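Long-range contact in DNA polymerase (PDB 2PY5), which replicates the phage genome as a processive, strand-displacing, protein-primed family B DNA polymerase that also proofreads with a 3'-5' exonuclease: residues L253-P264 against M429-T440. The protein carries 2 engineered substitutions. Numbering follows the deposited sequence. Where two conformers were deposited one is given.
Sequences LYPAQMYSRLLP and MGVFITAWARYT. With EDO (1,2-ethanediol), chain T; EDO (1,2-ethanediol), chain I.
R261 crosses one face of the W436 indole obliquely, an arginine-on-tryptophan contact in which both the aliphatic stem and the guanidinium cover the ring. Its CB makes a CH-pi contact with the five-membered ring, 3.6 Å from the centroid, and the guanidinium, turned only 12° from the indole plane, continues over CE3 and CZ3. A bend at chi2 (-72°) carries the chain across the ring face. Two in-plane bonds then fix the rotation of the guanidinium: R261 NE gives a nearly straight bond to Q257 OE1 (2.9 Å), and R261 NH2 reaches T440 OG1 (3.0 Å). The T440 hydroxyl in turn donates a hydrogen bond to W436 O, while Q257, a knob among I433, W436, A437 and T440, turns NE2 back to L253 O. W436 NE1, at the edge of the indole, donates to L262 O (2.9 Å), which is tilted somewhat out of the ring plane; this ties the turn after helix 253-260 to helix 427-447. Helix 253-260 and the 429-440 part of the long helix cross at 111° in the polymerization region, and the contact includes part of the nucleotide site: Y254, which binds 5-methyl-UTP and is probably involved in nucleotide selection, sets CE2 obliquely against A437 CB (3.4 Å) and stacks its ring on Y390. Through one water its OH is linked to T434 O. Farther along, I433 CD1 meets M258 CG, L263 CD2 touches W436 CD1 at the ring edge (3.7 Å), and the P264 ring leans obliquely on F432, where L283 of strand 283-294 also packs.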
# COMPACT_ATOMS: atom_id res chain seq x y z
N LEU F 253 -8.98 -11.87 0.84
CA LEU F 253 -10.05 -11.15 1.54
C LEU F 253 -10.85 -10.17 0.65
O LEU F 253 -12.08 -10.27 0.58
CB LEU F 253 -9.45 -10.38 2.73
CG LEU F 253 -10.43 -9.53 3.57
CD1 LEU F 253 -11.23 -10.40 4.46
CD2 LEU F 253 -9.64 -8.49 4.36
N TYR F 254 -10.17 -9.23 0.02
CA TYR F 254 -10.88 -8.15 -0.67
C TYR F 254 -11.52 -8.64 -1.95
O TYR F 254 -12.73 -8.44 -2.13
CB TYR F 254 -9.98 -6.94 -0.86
CG TYR F 254 -9.72 -6.20 0.44
CD1 TYR F 254 -8.46 -6.15 1.01
CD2 TYR F 254 -10.75 -5.54 1.10
CE1 TYR F 254 -8.25 -5.47 2.22
CE2 TYR F 254 -10.53 -4.86 2.28
CZ TYR F 254 -9.30 -4.83 2.83
OH TYR F 254 -9.08 -4.12 4.02
N PRO F 255 -10.77 -9.36 -2.82
CA PRO F 255 -11.47 -9.97 -3.94
C PRO F 255 -12.65 -10.86 -3.54
O PRO F 255 -13.67 -10.90 -4.26
CB PRO F 255 -10.37 -10.79 -4.63
CG PRO F 255 -9.14 -10.03 -4.36
CD PRO F 255 -9.32 -9.60 -2.90
N ALA F 256 -12.54 -11.58 -2.42
CA ALA F 256 -13.65 -12.41 -1.95
C ALA F 256 -14.89 -11.57 -1.65
O ALA F 256 -16.00 -11.96 -2.00
CB ALA F 256 -13.25 -13.23 -0.73
N GLN F 257 -14.71 -10.42 -1.01
CA GLN F 257 -15.89 -9.55 -0.74
C GLN F 257 -16.51 -9.04 -2.04
O GLN F 257 -17.73 -9.02 -2.21
CB GLN F 257 -15.54 -8.36 0.16
CG GLN F 257 -14.81 -8.69 1.43
CD GLN F 257 -15.32 -9.90 2.13
OE1 GLN F 257 -16.50 -9.98 2.49
NE2 GLN F 257 -14.43 -10.88 2.33
N MET F 258 -15.64 -8.64 -2.96
CA MET F 258 -16.08 -8.15 -4.28
C MET F 258 -16.84 -9.22 -5.06
O MET F 258 -17.80 -8.92 -5.78
CB MET F 258 -14.86 -7.64 -5.05
CG MET F 258 -14.21 -6.47 -4.33
SD MET F 258 -12.54 -6.11 -4.90
CE MET F 258 -12.98 -5.26 -6.30
N TYR F 259 -16.44 -10.48 -4.90
CA TYR F 259 -17.02 -11.55 -5.68
C TYR F 259 -18.42 -11.92 -5.21
O TYR F 259 -19.25 -12.29 -6.04
CB TYR F 259 -16.13 -12.79 -5.61
CG TYR F 259 -16.33 -13.76 -6.76
CD1 TYR F 259 -17.05 -14.93 -6.59
CD2 TYR F 259 -15.78 -13.49 -8.01
CE1 TYR F 259 -17.23 -15.82 -7.67
CE2 TYR F 259 -15.93 -14.37 -9.06
CZ TYR F 259 -16.67 -15.53 -8.90
OH TYR F 259 -16.81 -16.41 -9.94
N SER F 260 -18.70 -11.81 -3.91
CA SER F 260 -19.94 -12.41 -3.38
C SER F 260 -20.84 -11.52 -2.53
O SER F 260 -22.01 -11.87 -2.33
CB SER F 260 -19.63 -13.69 -2.60
OG SER F 260 -18.99 -13.42 -1.39
N ARG F 261 -20.36 -10.37 -2.07
CA ARG F 261 -21.17 -9.54 -1.20
C ARG F 261 -22.10 -8.59 -1.93
O ARG F 261 -21.87 -8.23 -3.07
CB ARG F 261 -20.32 -8.71 -0.22
CG ARG F 261 -19.43 -9.55 0.66
CD ARG F 261 -20.17 -10.32 1.72
NE ARG F 261 -19.26 -10.78 2.76
CZ ARG F 261 -19.59 -11.50 3.81
NH1 ARG F 261 -20.85 -11.88 4.01
NH2 ARG F 261 -18.66 -11.84 4.70
N LEU F 262 -23.18 -8.22 -1.25
CA LEU F 262 -24.08 -7.18 -1.73
C LEU F 262 -23.37 -5.84 -1.69
O LEU F 262 -22.97 -5.38 -0.61
CB LEU F 262 -25.34 -7.13 -0.87
CG LEU F 262 -26.48 -6.25 -1.36
CD1 LEU F 262 -27.07 -6.75 -2.70
CD2 LEU F 262 -27.56 -6.20 -0.27
N LEU F 263 -23.25 -5.18 -2.83
CA LEU F 263 -22.47 -3.95 -2.95
C LEU F 263 -23.25 -2.84 -3.65
O LEU F 263 -24.13 -3.12 -4.48
CB LEU F 263 -21.15 -4.22 -3.67
CG LEU F 263 -20.17 -5.18 -3.00
CD1 LEU F 263 -19.02 -5.59 -3.92
CD2 LEU F 263 -19.65 -4.52 -1.71
N PRO F 264 -22.95 -1.59 -3.31
CA PRO F 264 -23.76 -0.47 -3.78
C PRO F 264 -23.45 -0.03 -5.21
O PRO F 264 -22.31 -0.13 -5.67
CB PRO F 264 -23.35 0.65 -2.81
CG PRO F 264 -21.93 0.37 -2.57
CD PRO F 264 -21.87 -1.11 -2.42
N MET F 429 -18.55 2.20 -3.17
CA MET F 429 -18.06 0.86 -3.39
C MET F 429 -16.88 0.55 -2.49
O MET F 429 -16.78 -0.53 -1.91
CB MET F 429 -17.70 0.66 -4.87
CG MET F 429 -17.27 -0.70 -5.29
SD MET F 429 -18.50 -1.96 -4.97
CE MET F 429 -19.59 -2.00 -6.38
N GLY F 430 -15.96 1.52 -2.34
CA GLY F 430 -14.85 1.34 -1.41
C GLY F 430 -15.32 1.18 0.03
O GLY F 430 -14.85 0.31 0.77
N VAL F 431 -16.26 2.03 0.43
CA VAL F 431 -16.79 1.99 1.80
C VAL F 431 -17.29 0.58 2.14
O VAL F 431 -16.99 0.02 3.19
CB VAL F 431 -17.93 3.01 1.98
CG1 VAL F 431 -18.74 2.71 3.23
CG2 VAL F 431 -17.35 4.45 1.98
N PHE F 432 -18.07 -0.01 1.22
CA PHE F 432 -18.66 -1.31 1.49
C PHE F 432 -17.73 -2.50 1.29
O PHE F 432 -17.87 -3.52 1.96
CB PHE F 432 -19.95 -1.46 0.68
CG PHE F 432 -21.11 -0.79 1.34
CD1 PHE F 432 -21.38 0.56 1.13
CD2 PHE F 432 -21.91 -1.49 2.23
CE1 PHE F 432 -22.45 1.17 1.76
CE2 PHE F 432 -22.98 -0.86 2.88
CZ PHE F 432 -23.24 0.46 2.64
N ILE F 433 -16.77 -2.37 0.40
CA ILE F 433 -15.82 -3.46 0.23
C ILE F 433 -15.02 -3.64 1.51
O ILE F 433 -14.87 -4.77 2.01
CB ILE F 433 -14.93 -3.28 -1.00
CG1 ILE F 433 -15.73 -3.50 -2.29
CG2 ILE F 433 -13.73 -4.27 -0.95
CD1 ILE F 433 -15.02 -3.01 -3.55
N THR F 434 -14.52 -2.53 2.08
CA THR F 434 -13.74 -2.64 3.33
C THR F 434 -14.64 -3.00 4.52
O THR F 434 -14.22 -3.75 5.41
CB THR F 434 -12.92 -1.40 3.61
OG1 THR F 434 -13.78 -0.28 3.84
CG2 THR F 434 -11.95 -1.10 2.46
N ALA F 435 -15.90 -2.53 4.52
CA ALA F 435 -16.85 -2.86 5.59
C ALA F 435 -17.13 -4.35 5.64
O ALA F 435 -17.08 -4.97 6.70
CB ALA F 435 -18.15 -2.05 5.46
N TRP F 436 -17.41 -4.95 4.49
CA TRP F 436 -17.61 -6.37 4.45
C TRP F 436 -16.35 -7.15 4.85
O TRP F 436 -16.46 -8.22 5.46
CB TRP F 436 -18.07 -6.79 3.04
CG TRP F 436 -19.54 -6.58 2.77
CD1 TRP F 436 -20.10 -5.80 1.78
CD2 TRP F 436 -20.63 -7.21 3.44
NE1 TRP F 436 -21.48 -5.90 1.83
CE2 TRP F 436 -21.83 -6.77 2.83
CE3 TRP F 436 -20.71 -8.12 4.50
CZ2 TRP F 436 -23.07 -7.18 3.26
CZ3 TRP F 436 -21.95 -8.53 4.92
CH2 TRP F 436 -23.12 -8.06 4.30
N ALA F 437 -15.17 -6.65 4.47
CA ALA F 437 -13.92 -7.29 4.85
C ALA F 437 -13.78 -7.28 6.39
O ALA F 437 -13.48 -8.31 7.01
CB ALA F 437 -12.78 -6.58 4.22
N ARG F 438 -14.05 -6.13 7.00
CA ARG F 438 -14.01 -6.05 8.46
C ARG F 438 -15.01 -7.01 9.09
O ARG F 438 -14.70 -7.71 10.05
CB ARG F 438 -14.28 -4.63 8.96
CG ARG F 438 -13.19 -3.67 8.69
CD ARG F 438 -13.42 -2.34 9.42
NE ARG F 438 -14.55 -1.60 8.88
CZ ARG F 438 -14.55 -0.91 7.75
NH1 ARG F 438 -13.46 -0.82 7.00
NH2 ARG F 438 -15.63 -0.27 7.36
N TYR F 439 -16.22 -7.04 8.53
CA TYR F 439 -17.27 -7.92 9.01
C TYR F 439 -16.80 -9.37 9.00
O TYR F 439 -17.02 -10.13 9.94
CB TYR F 439 -18.52 -7.75 8.13
CG TYR F 439 -19.65 -8.68 8.46
CD1 TYR F 439 -20.59 -8.33 9.40
CD2 TYR F 439 -19.77 -9.92 7.83
CE1 TYR F 439 -21.61 -9.18 9.72
CE2 TYR F 439 -20.79 -10.78 8.14
CZ TYR F 439 -21.72 -10.40 9.09
OH TYR F 439 -22.77 -11.25 9.43
N THR F 440 -16.16 -9.77 7.90
CA THR F 440 -15.68 -11.13 7.77
C THR F 440 -14.75 -11.51 8.91
O THR F 440 -14.89 -12.58 9.52
CB THR F 440 -14.96 -11.32 6.45
OG1 THR F 440 -15.87 -11.04 5.37
CG2 THR F 440 -14.41 -12.74 6.33
C1 EDO T . -16.12 -13.83 2.91
O1 EDO T . -14.69 -13.86 2.86
C2 EDO T . -16.71 -13.70 1.51
O2 EDO T . -16.38 -14.84 0.70
C1 EDO I . -25.40 -11.36 -1.23
O1 EDO I . -26.39 -10.98 -0.27
C2 EDO I . -24.51 -12.46 -0.65
O2 EDO I . -24.12 -13.41 -1.66
O HOH W 1 -11.06 -4.26 5.93